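Local atomic coordinates of aminoglycoside N(3)-acetyltransferase III (Serratia marcescens, PDB entry 7LAO), a protein that acetylates the 3-amino group of 2-deoxystreptamine aminoglycosides such as gentamicin, kanamycin and tobramycin with acetyl-CoA, conferring resistance to them. Residues Arg113-Ala116 against Ser121-Ala124; Thr133-Leu138 against Leu148-Gly153; Gly126-Thr131 against Val152-Lys157. All coordinates share one frame; numbering follows the deposited sequence.

Contact 1 of 3, residues Arg113-Ala116 against Ser121-Ala124; sequences RRSA and SMVA
R114 reaches along S121 in a short antiparallel beta hairpin, and its side chain can be followed outward from the strand. R114 CB lies near the carbonyl oxygen of M122; R114 CG, anti to the backbone N (chi1 -167°), packs against S121 OG at 3.2 Å; R114 CD passes the same hydroxyl; and R114 NE, at the end of an extended chain, donates to S121 OG over 3.0 Å. This bond is bent, 138° at the hydrogen, with the hydroxyl 21° out of the guanidinium plane. Beyond it, NH1 bonds the carbonyls of L90 and S93, and NH2 those of S62 and G94. S121 OG in turn donates to S115 O at 3.1 Å. On the backbone, R113 and A124 form a hydrogen-bonded pair (R113 N to A124 O 2.9 Å, A124 N to R113 O 3.0 Å), and R114 and V123 the following non-hydrogen-bonded pair. S115 N then donates to M122 O (2.7 Å), while M122 N is taken by a side chain, S115 OG, at 2.9 Å; this hydroxyl also bonds H136 ND1. One hydroxyl and four carbonyl oxygens thus hold the buried guanidinium, and their dipoles probably help stabilise its positive charge.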
ATOM      1  N   ARG A 113      -1.423  14.187  -2.650  1.00 30.73           N
ATOM      2  CA  ARG A 113      -2.198  14.305  -1.420  1.00 36.16           C
ATOM      3  C   ARG A 113      -1.922  13.076  -0.572  1.00 37.99           C
ATOM      4  O   ARG A 113      -1.476  12.044  -1.075  1.00 31.11           O
ATOM      5  CB  ARG A 113      -3.706  14.426  -1.705  1.00 30.81           C
ATOM      6  CG  ARG A 113      -4.034  15.359  -2.881  1.00 36.57           C
ATOM      7  CD  ARG A 113      -5.583  15.650  -2.988  1.00 35.37           C
ATOM      8  NE  ARG A 113      -6.059  16.368  -1.805  1.00 39.30           N
ATOM      9  CZ  ARG A 113      -6.046  17.695  -1.632  1.00 46.94           C
ATOM     10  NH1 ARG A 113      -5.556  18.515  -2.563  1.00 40.83           N
ATOM     11  NH2 ARG A 113      -6.510  18.201  -0.494  1.00 49.11           N
ATOM     12  N   ARG A 114      -2.182  13.192   0.722  1.00 37.25           N
ATOM     13  CA  ARG A 114      -1.863  12.121   1.657  1.00 37.58           C
ATOM     14  C   ARG A 114      -3.065  11.880   2.545  1.00 36.69           C
ATOM     15  O   ARG A 114      -3.736  12.828   2.942  1.00 35.44           O
ATOM     16  CB  ARG A 114      -0.650  12.458   2.551  1.00 35.83           C
ATOM     17  CG  ARG A 114      -0.107  11.264   3.288  1.00 39.53           C
ATOM     18  CD  ARG A 114       1.015  11.706   4.216  1.00 42.66           C
ATOM     19  NE  ARG A 114       1.738  10.587   4.843  1.00 37.27           N
ATOM     20  CZ  ARG A 114       2.874  10.772   5.513  1.00 39.43           C
ATOM     21  NH1 ARG A 114       3.379  11.989   5.572  1.00 38.99           N
ATOM     22  NH2 ARG A 114       3.525   9.756   6.080  1.00 40.18           N
ATOM     23  N   SER A 115      -3.333  10.615   2.846  1.00 30.93           N
ATOM     24  CA  SER A 115      -4.496  10.297   3.662  1.00 40.87           C
ATOM     25  C   SER A 115      -4.175  10.465   5.150  1.00 43.44           C
ATOM     26  O   SER A 115      -3.017  10.428   5.575  1.00 42.15           O
ATOM     27  CB  SER A 115      -4.968   8.873   3.336  1.00 36.99           C
ATOM     28  OG  SER A 115      -4.290   7.921   4.114  1.00 36.46           O
ATOM     29  N   ALA A 116      -5.223  10.662   5.951  1.00 41.21           N
ATOM     30  CA  ALA A 116      -5.062  11.082   7.343  1.00 43.75           C
ATOM     31  C   ALA A 116      -4.953   9.928   8.339  1.00 42.45           C
ATOM     32  O   ALA A 116      -4.798  10.192   9.538  1.00 42.30           O
ATOM     33  CB  ALA A 116      -6.233  11.991   7.768  1.00 47.60           C
ATOM     34  N   SER A 121      -1.489   5.370   6.326  1.00 35.75           N
ATOM     35  CA  SER A 121      -1.512   6.509   5.419  1.00 33.32           C
ATOM     36  C   SER A 121      -1.163   6.149   3.978  1.00 32.75           C
ATOM     37  O   SER A 121      -0.209   5.401   3.699  1.00 36.24           O
ATOM     38  CB  SER A 121      -0.535   7.553   5.955  1.00 40.91           C
ATOM     39  OG  SER A 121      -0.488   8.667   5.105  1.00 50.38           O
ATOM     40  N   MET A 122      -1.922   6.715   3.050  1.00 30.84           N
ATOM     41  CA  MET A 122      -1.729   6.485   1.625  1.00 30.33           C
ATOM     42  C   MET A 122      -1.390   7.802   0.944  1.00 30.23           C
ATOM     43  O   MET A 122      -1.856   8.850   1.368  1.00 37.30           O
ATOM     44  CB  MET A 122      -2.997   5.919   0.970  1.00 34.06           C
ATOM     45  CG  MET A 122      -3.495   4.668   1.620  1.00 40.98           C
ATOM     46  SD  MET A 122      -2.620   3.197   1.003  1.00 39.16           S
ATOM     47  CE  MET A 122      -3.370   2.012   2.106  1.00 40.10           C
ATOM     48  N   VAL A 123      -0.587   7.741  -0.122  1.00 28.23           N
ATOM     49  CA  VAL A 123      -0.268   8.918  -0.919  1.00 29.84           C
ATOM     50  C   VAL A 123      -0.857   8.640  -2.290  1.00 29.62           C
ATOM     51  O   VAL A 123      -0.807   7.493  -2.772  1.00 26.58           O
ATOM     52  CB  VAL A 123       1.258   9.209  -0.986  1.00 27.33           C
ATOM     53  CG1 VAL A 123       2.062   7.942  -1.506  1.00 26.34           C
ATOM     54  CG2 VAL A 123       1.546  10.362  -1.904  1.00 31.61           C
ATOM     55  N   ALA A 124      -1.441   9.667  -2.913  1.00 26.61           N
ATOM     56  CA  ALA A 124      -1.970   9.573  -4.282  1.00 24.44           C
ATOM     57  C   ALA A 124      -1.768  10.887  -5.035  1.00 25.87           C
ATOM     58  O   ALA A 124      -1.785  11.979  -4.438  1.00 26.96           O
ATOM     59  CB  ALA A 124      -3.452   9.213  -4.329  1.00 23.85           C
TER

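Contact 2 of 3, residues Thr133-Leu138 against Leu148-Gly153; sequences TEPHRL and LERFVG
R150 extends from helix 147-153 to the irregular segment that follows helix 129-133, where its guanidinium lies against P135. CG sits beside the backbone N and anti to the carbonyl carbon; after an extended chi2 the chain bends at chi3 (-64°), and chi4, near a right angle, then turns one face of the planar group to the E134-P135 peptide. P135 CD lies over that face toward its rim, 3.6 Å from R150 NH1, and E134 O covers the same face, also off-centre. The proline follows a cis peptide bond. R150 NH2 donates to P135 O at 2.8 Å, using an in-plane lone pair of the carbonyl; the angle at the hydrogen is 143°, and the oxygen stands 24° out of the guanidinium plane. Further backbone carbonyls fix the rotation of the group: T131 O accepts from NE, L132 O from NH2 and G145 O from NH1. T131 O and L132 O lie in the last turn of helix 129-133, and arginine N-H groups meeting them are consistent with side-chain capping of a helix C-terminus, here by a residue of the neighbouring helix that the loop leads into.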
ATOM      1  N   THR A 133      -7.712   9.432  -1.133  1.00 30.86           N
ATOM      2  CA  THR A 133      -7.139   9.670   0.186  1.00 27.50           C
ATOM      3  C   THR A 133      -8.142  10.113   1.253  1.00 30.62           C
ATOM      4  O   THR A 133      -7.758  10.203   2.430  1.00 33.85           O
ATOM      5  CB  THR A 133      -6.005  10.708   0.090  1.00 28.17           C
ATOM      6  OG1 THR A 133      -6.498  11.909  -0.500  1.00 30.87           O
ATOM      7  CG2 THR A 133      -4.862  10.153  -0.814  1.00 27.39           C
ATOM      8  N   GLU A 134      -9.399  10.407   0.885  1.00 32.17           N
ATOM      9  CA  GLU A 134     -10.429  10.789   1.856  1.00 33.95           C
ATOM     10  C   GLU A 134     -11.711  10.015   1.555  1.00 39.39           C
ATOM     11  O   GLU A 134     -12.139   9.978   0.388  1.00 40.34           O
ATOM     12  CB  GLU A 134     -10.713  12.306   1.768  1.00 39.52           C
ATOM     13  CG  GLU A 134      -9.565  13.211   2.193  1.00 38.29           C
ATOM     14  CD  GLU A 134      -9.919  14.692   2.031  1.00 57.91           C
ATOM     15  OE1 GLU A 134      -9.345  15.372   1.132  1.00 55.46           O
ATOM     16  OE2 GLU A 134     -10.828  15.154   2.779  1.00 65.39           O
ATOM     17  N   PRO A 135     -12.401   9.458   2.573  1.00 33.90           N
ATOM     18  CA  PRO A 135     -12.014   9.458   3.984  1.00 37.04           C
ATOM     19  C   PRO A 135     -11.034   8.351   4.337  1.00 37.89           C
ATOM     20  O   PRO A 135     -10.818   7.426   3.533  1.00 36.98           O
ATOM     21  CB  PRO A 135     -13.372   9.281   4.704  1.00 43.18           C
ATOM     22  CG  PRO A 135     -14.121   8.392   3.744  1.00 39.12           C
ATOM     23  CD  PRO A 135     -13.681   8.767   2.350  1.00 32.61           C
ATOM     24  N   HIS A 136     -10.395   8.429   5.500  1.00 34.13           N
ATOM     25  CA  HIS A 136      -9.466   7.345   5.879  1.00 33.38           C
ATOM     26  C   HIS A 136      -9.462   7.324   7.405  1.00 39.64           C
ATOM     27  O   HIS A 136      -8.664   8.006   8.045  1.00 42.62           O
ATOM     28  CB  HIS A 136      -8.057   7.468   5.319  1.00 33.74           C
ATOM     29  CG  HIS A 136      -7.297   6.166   5.325  1.00 36.99           C
ATOM     30  ND1 HIS A 136      -5.990   6.043   4.880  1.00 36.36           N
ATOM     31  CD2 HIS A 136      -7.672   4.915   5.717  1.00 34.54           C
ATOM     32  CE1 HIS A 136      -5.593   4.794   5.025  1.00 32.57           C
ATOM     33  NE2 HIS A 136      -6.591   4.085   5.514  1.00 35.75           N
ATOM     34  N   ARG A 137     -10.385   6.554   7.967  1.00 41.13           N
ATOM     35  CA  ARG A 137     -10.682   6.593   9.389  1.00 40.07           C
ATOM     36  C   ARG A 137     -10.050   5.434  10.142  1.00 43.00           C
ATOM     37  O   ARG A 137      -9.801   4.352   9.596  1.00 41.43           O
ATOM     38  CB  ARG A 137     -12.199   6.589   9.630  1.00 47.93           C
ATOM     39  CG  ARG A 137     -13.043   7.268   8.541  1.00 51.49           C
ATOM     40  CD  ARG A 137     -14.495   7.426   8.971  1.00 54.20           C
ATOM     41  NE  ARG A 137     -15.389   7.851   7.889  1.00 62.04           N
ATOM     42  CZ  ARG A 137     -15.677   9.119   7.588  1.00 64.24           C
ATOM     43  NH1 ARG A 137     -15.130  10.122   8.277  1.00 75.01           N
ATOM     44  NH2 ARG A 137     -16.508   9.391   6.582  1.00 59.13           N
ATOM     45  N   LEU A 138      -9.810   5.677  11.428  1.00 45.21           N
ATOM     46  CA  LEU A 138      -9.460   4.585  12.321  1.00 50.02           C
ATOM     47  C   LEU A 138     -10.535   3.507  12.273  1.00 51.11           C
ATOM     48  O   LEU A 138     -11.727   3.805  12.347  1.00 46.79           O
ATOM     49  CB  LEU A 138      -9.308   5.095  13.742  1.00 48.37           C
ATOM     50  CG  LEU A 138      -8.133   6.040  13.893  1.00 51.92           C
ATOM     51  CD1 LEU A 138      -7.957   6.342  15.347  1.00 57.26           C
ATOM     52  CD2 LEU A 138      -6.873   5.411  13.275  1.00 50.44           C
ATOM     53  N   LEU A 148      -8.166   1.572  -0.176  1.00 28.91           N
ATOM     54  CA  LEU A 148      -8.029   0.349  -0.990  1.00 31.76           C
ATOM     55  C   LEU A 148      -9.352  -0.009  -1.658  1.00 31.82           C
ATOM     56  O   LEU A 148      -9.380  -0.443  -2.829  1.00 26.51           O
ATOM     57  CB  LEU A 148      -7.575  -0.836  -0.131  1.00 28.74           C
ATOM     58  CG  LEU A 148      -6.145  -0.799   0.366  1.00 35.19           C
ATOM     59  CD1 LEU A 148      -5.859  -2.172   0.975  1.00 34.88           C
ATOM     60  CD2 LEU A 148      -5.154  -0.466  -0.786  1.00 32.95           C
ATOM     61  N   GLU A 149     -10.460   0.186  -0.936  1.00 28.30           N
ATOM     62  CA  GLU A 149     -11.757  -0.137  -1.527  1.00 32.65           C
ATOM     63  C   GLU A 149     -12.008   0.732  -2.747  1.00 32.67           C
ATOM     64  O   GLU A 149     -12.512   0.252  -3.768  1.00 28.32           O
ATOM     65  CB  GLU A 149     -12.908   0.026  -0.499  1.00 32.35           C
ATOM     66  CG  GLU A 149     -14.309   0.018  -1.185  1.00 32.60           C
ATOM     67  CD  GLU A 149     -15.498   0.204  -0.220  1.00 45.33           C
ATOM     68  OE1 GLU A 149     -16.587  -0.319  -0.528  1.00 54.76           O
ATOM     69  OE2 GLU A 149     -15.362   0.907   0.801  1.00 42.08           O
ATOM     70  N   ARG A 150     -11.627   2.015  -2.681  1.00 30.72           N
ATOM     71  CA  ARG A 150     -11.878   2.879  -3.826  1.00 25.25           C
ATOM     72  C   ARG A 150     -10.867   2.642  -4.929  1.00 21.36           C
ATOM     73  O   ARG A 150     -11.191   2.820  -6.108  1.00 25.22           O
ATOM     74  CB  ARG A 150     -11.915   4.354  -3.362  1.00 27.84           C
ATOM     75  CG  ARG A 150     -13.111   4.544  -2.337  1.00 28.24           C
ATOM     76  CD  ARG A 150     -13.299   5.985  -1.850  1.00 30.45           C
ATOM     77  NE  ARG A 150     -12.127   6.439  -1.080  1.00 33.35           N
ATOM     78  CZ  ARG A 150     -11.932   6.235   0.225  1.00 32.39           C
ATOM     79  NH1 ARG A 150     -12.800   5.583   0.971  1.00 32.42           N
ATOM     80  NH2 ARG A 150     -10.868   6.710   0.797  1.00 29.34           N
ATOM     81  N   PHE A 151      -9.643   2.286  -4.568  1.00 21.74           N
ATOM     82  CA  PHE A 151      -8.628   1.908  -5.561  1.00 22.35           C
ATOM     83  C   PHE A 151      -9.126   0.725  -6.395  1.00 24.06           C
ATOM     84  O   PHE A 151      -9.063   0.758  -7.635  1.00 21.67           O
ATOM     85  CB  PHE A 151      -7.325   1.577  -4.841  1.00 19.88           C
ATOM     86  CG  PHE A 151      -6.279   0.865  -5.716  1.00 24.43           C
ATOM     87  CD1 PHE A 151      -5.518   1.564  -6.677  1.00 29.03           C
ATOM     88  CD2 PHE A 151      -6.040  -0.470  -5.524  1.00 24.43           C
ATOM     89  CE1 PHE A 151      -4.534   0.860  -7.454  1.00 24.33           C
ATOM     90  CE2 PHE A 151      -5.054  -1.176  -6.278  1.00 26.08           C
ATOM     91  CZ  PHE A 151      -4.333  -0.523  -7.239  1.00 28.47           C
ATOM     92  N   VAL A 152      -9.715  -0.282  -5.730  1.00 23.39           N
ATOM     93  CA  VAL A 152     -10.307  -1.434  -6.452  1.00 24.47           C
ATOM     94  C   VAL A 152     -11.504  -0.992  -7.279  1.00 28.93           C
ATOM     95  O   VAL A 152     -11.603  -1.332  -8.460  1.00 23.11           O
ATOM     96  CB  VAL A 152     -10.713  -2.544  -5.468  1.00 22.95           C
ATOM     97  CG1 VAL A 152     -11.449  -3.698  -6.186  1.00 29.21           C
ATOM     98  CG2 VAL A 152      -9.480  -3.010  -4.736  1.00 19.88           C
ATOM     99  N   GLY A 153     -12.428  -0.187  -6.672  1.00 21.18           N
ATOM    100  CA  GLY A 153     -13.613   0.248  -7.411  1.00 25.26           C
ATOM    101  C   GLY A 153     -13.317   1.094  -8.639  1.00 29.21           C
ATOM    102  O   GLY A 153     -14.099   1.114  -9.594  1.00 28.58           O
TER

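Contact 3 of 3, residues Gly126-Thr131 against Val152-Lys157; sequences GPLAAT and VGHGGK
A chi1 of -77° in H154, and a similar first torsion in L128, carry CG on beside the backbone N in two residues whose CB atoms already face the opposing segment. In H154 a chi2 of -83° then turns the imidazole so that one face receives the leucine. L128 CD2 stands over that face, offset toward the rim, 4.0 Å from the ring centroid and 21° from the normal: a CH-pi contact whose closest ring atom is H154 CE1, at 3.8 Å from L128 CD2. The other methyl, L128 CD1, lies 3.9 Å from H154 ND1 and 4.0 Å from H154 CB, so the forked end of the leucine spans H154 from CB along ND1 to CE1. T131 adds its methyl: T131 CG2 comes obliquely to within 3.6 Å of H154 NE2. No hydrogen bond joins the two segments, and the small interface of 121 Å² lies at the protein surface. L128 and H154 sit at helix boundaries. L128 occupies the N-cap position of helix 129-133 after the type I turn G126-A129, with T131 about one turn into the helix. H154 is the first residue to leave helix 147-153, which ends in a Schellman motif: G155, with positive phi, is the C-prime residue, G155 N bonds V152 O, and G156 N bonds F151 O before the chain enters strand 157-161.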
ATOM      1  N   GLY A 126      -2.720  12.754  -8.960  1.00 26.84           N
ATOM      2  CA  GLY A 126      -3.476  12.658 -10.185  1.00 27.21           C
ATOM      3  C   GLY A 126      -4.954  12.951  -9.935  1.00 35.86           C
ATOM      4  O   GLY A 126      -5.350  13.275  -8.814  1.00 27.30           O
ATOM      5  N   PRO A 127      -5.781  12.820 -10.970  1.00 31.65           N
ATOM      6  CA  PRO A 127      -7.217  13.193 -10.818  1.00 27.96           C
ATOM      7  C   PRO A 127      -7.900  12.529  -9.644  1.00 27.10           C
ATOM      8  O   PRO A 127      -8.864  13.106  -9.111  1.00 30.09           O
ATOM      9  CB  PRO A 127      -7.853  12.740 -12.146  1.00 29.62           C
ATOM     10  CG  PRO A 127      -6.666  12.619 -13.144  1.00 29.16           C
ATOM     11  CD  PRO A 127      -5.467  12.257 -12.297  1.00 27.20           C
ATOM     12  N   LEU A 128      -7.528  11.305  -9.280  1.00 25.66           N
ATOM     13  CA  LEU A 128      -8.261  10.589  -8.239  1.00 25.05           C
ATOM     14  C   LEU A 128      -7.650  10.825  -6.870  1.00 25.13           C
ATOM     15  O   LEU A 128      -8.020  10.159  -5.916  1.00 25.36           O
ATOM     16  CB  LEU A 128      -8.374   9.093  -8.566  1.00 23.75           C
ATOM     17  CG  LEU A 128      -9.351   8.791  -9.675  1.00 28.18           C
ATOM     18  CD1 LEU A 128      -9.207   7.310 -10.159  1.00 24.62           C
ATOM     19  CD2 LEU A 128     -10.823   9.047  -9.166  1.00 31.07           C
ATOM     20  N   ALA A 129      -6.797  11.850  -6.711  1.00 25.98           N
ATOM     21  CA  ALA A 129      -5.992  11.900  -5.481  1.00 26.13           C
ATOM     22  C   ALA A 129      -6.859  12.087  -4.226  1.00 26.92           C
ATOM     23  O   ALA A 129      -6.626  11.418  -3.214  1.00 28.70           O
ATOM     24  CB  ALA A 129      -4.944  13.019  -5.564  1.00 27.53           C
ATOM     25  N   ALA A 130      -7.745  13.103  -4.214  1.00 28.29           N
ATOM     26  CA  ALA A 130      -8.614  13.322  -3.044  1.00 31.51           C
ATOM     27  C   ALA A 130      -9.631  12.180  -2.899  1.00 28.94           C
ATOM     28  O   ALA A 130      -9.899  11.700  -1.789  1.00 29.50           O
ATOM     29  CB  ALA A 130      -9.362  14.646  -3.161  1.00 31.60           C
ATOM     30  N   THR A 131     -10.213  11.756  -4.016  1.00 29.38           N
ATOM     31  CA  THR A 131     -11.103  10.575  -4.002  1.00 28.44           C
ATOM     32  C   THR A 131     -10.450   9.393  -3.266  1.00 36.11           C
ATOM     33  O   THR A 131     -11.069   8.760  -2.402  1.00 32.71           O
ATOM     34  CB  THR A 131     -11.462  10.179  -5.451  1.00 26.63           C
ATOM     35  OG1 THR A 131     -12.163  11.236  -6.086  1.00 30.91           O
ATOM     36  CG2 THR A 131     -12.361   8.838  -5.522  1.00 26.06           C
ATOM     37  N   VAL A 152      -9.715  -0.282  -5.730  1.00 23.39           N
ATOM     38  CA  VAL A 152     -10.307  -1.434  -6.452  1.00 24.47           C
ATOM     39  C   VAL A 152     -11.504  -0.992  -7.279  1.00 28.93           C
ATOM     40  O   VAL A 152     -11.603  -1.332  -8.460  1.00 23.11           O
ATOM     41  CB  VAL A 152     -10.713  -2.544  -5.468  1.00 22.95           C
ATOM     42  CG1 VAL A 152     -11.449  -3.698  -6.186  1.00 29.21           C
ATOM     43  CG2 VAL A 152      -9.480  -3.010  -4.736  1.00 19.88           C
ATOM     44  N   GLY A 153     -12.428  -0.187  -6.672  1.00 21.18           N
ATOM     45  CA  GLY A 153     -13.613   0.248  -7.411  1.00 25.26           C
ATOM     46  C   GLY A 153     -13.317   1.094  -8.639  1.00 29.21           C
ATOM     47  O   GLY A 153     -14.099   1.114  -9.594  1.00 28.58           O
ATOM     48  N   HIS A 154     -12.189   1.802  -8.654  1.00 27.22           N
ATOM     49  CA  HIS A 154     -11.810   2.610  -9.800  1.00 23.12           C
ATOM     50  C   HIS A 154     -10.912   1.843 -10.785  1.00 23.43           C
ATOM     51  O   HIS A 154     -10.327   2.449 -11.678  1.00 27.56           O
ATOM     52  CB  HIS A 154     -11.114   3.914  -9.324  1.00 23.38           C
ATOM     53  CG  HIS A 154     -12.100   4.919  -8.808  1.00 28.11           C
ATOM     54  ND1 HIS A 154     -12.787   5.758  -9.645  1.00 34.00           N
ATOM     55  CD2 HIS A 154     -12.563   5.161  -7.558  1.00 34.03           C
ATOM     56  CE1 HIS A 154     -13.630   6.495  -8.933  1.00 42.74           C
ATOM     57  NE2 HIS A 154     -13.534   6.136  -7.663  1.00 38.67           N
ATOM     58  N   GLY A 155     -10.823   0.540 -10.652  1.00 25.16           N
ATOM     59  CA  GLY A 155     -10.104  -0.240 -11.640  1.00 25.34           C
ATOM     60  C   GLY A 155      -8.588  -0.118 -11.529  1.00 22.16           C
ATOM     61  O   GLY A 155      -7.905  -0.054 -12.554  1.00 21.57           O
ATOM     62  N   GLY A 156      -8.051  -0.020 -10.320  1.00 20.91           N
ATOM     63  CA  GLY A 156      -6.620   0.163 -10.186  1.00 22.68           C
ATOM     64  C   GLY A 156      -5.820  -1.075 -10.598  1.00 19.92           C
ATOM     65  O   GLY A 156      -6.325  -2.195 -10.710  1.00 20.16           O
ATOM     66  N   LYS A 157      -4.545  -0.851 -10.890  1.00 19.28           N
ATOM     67  CA  LYS A 157      -3.589  -1.929 -11.172  1.00 20.41           C
ATOM     68  C   LYS A 157      -2.469  -1.862 -10.141  1.00 24.43           C
ATOM     69  O   LYS A 157      -2.121  -0.780  -9.646  1.00 21.49           O
ATOM     70  CB  LYS A 157      -3.007  -1.815 -12.564  1.00 22.72           C
ATOM     71  CG  LYS A 157      -4.033  -1.922 -13.680  1.00 27.08           C
ATOM     72  CD  LYS A 157      -3.346  -1.786 -14.994  1.00 43.82           C
ATOM     73  CE  LYS A 157      -4.263  -1.815 -16.188  1.00 46.86           C
ATOM     74  NZ  LYS A 157      -3.359  -1.530 -17.377  1.00 51.86           N
TER

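How the contacts relate
Contact 1 closes the hairpin at one edge of the mixed sheet, while contacts 2 and 3 join helix 147-153 and its end to helix 129-133 and its flanking segments. The hairpin meets them through side chains. Contacts 1 and 2 have centres about 10 Å apart; S115 CB packs 3.2 Å from T133 O, and the methyl T133 CG2 lies beside A124 CB. Contact 3 is about 12 Å from contact 1, centre to centre, with A129 CB against A124 O and R113 CG. Contacts 2 and 3, with centres about 9 Å apart, share V152 and G153, and F151 CZ packs 3.3 Å from K157 O. Burial falls from contact 1 to the surface contact 3.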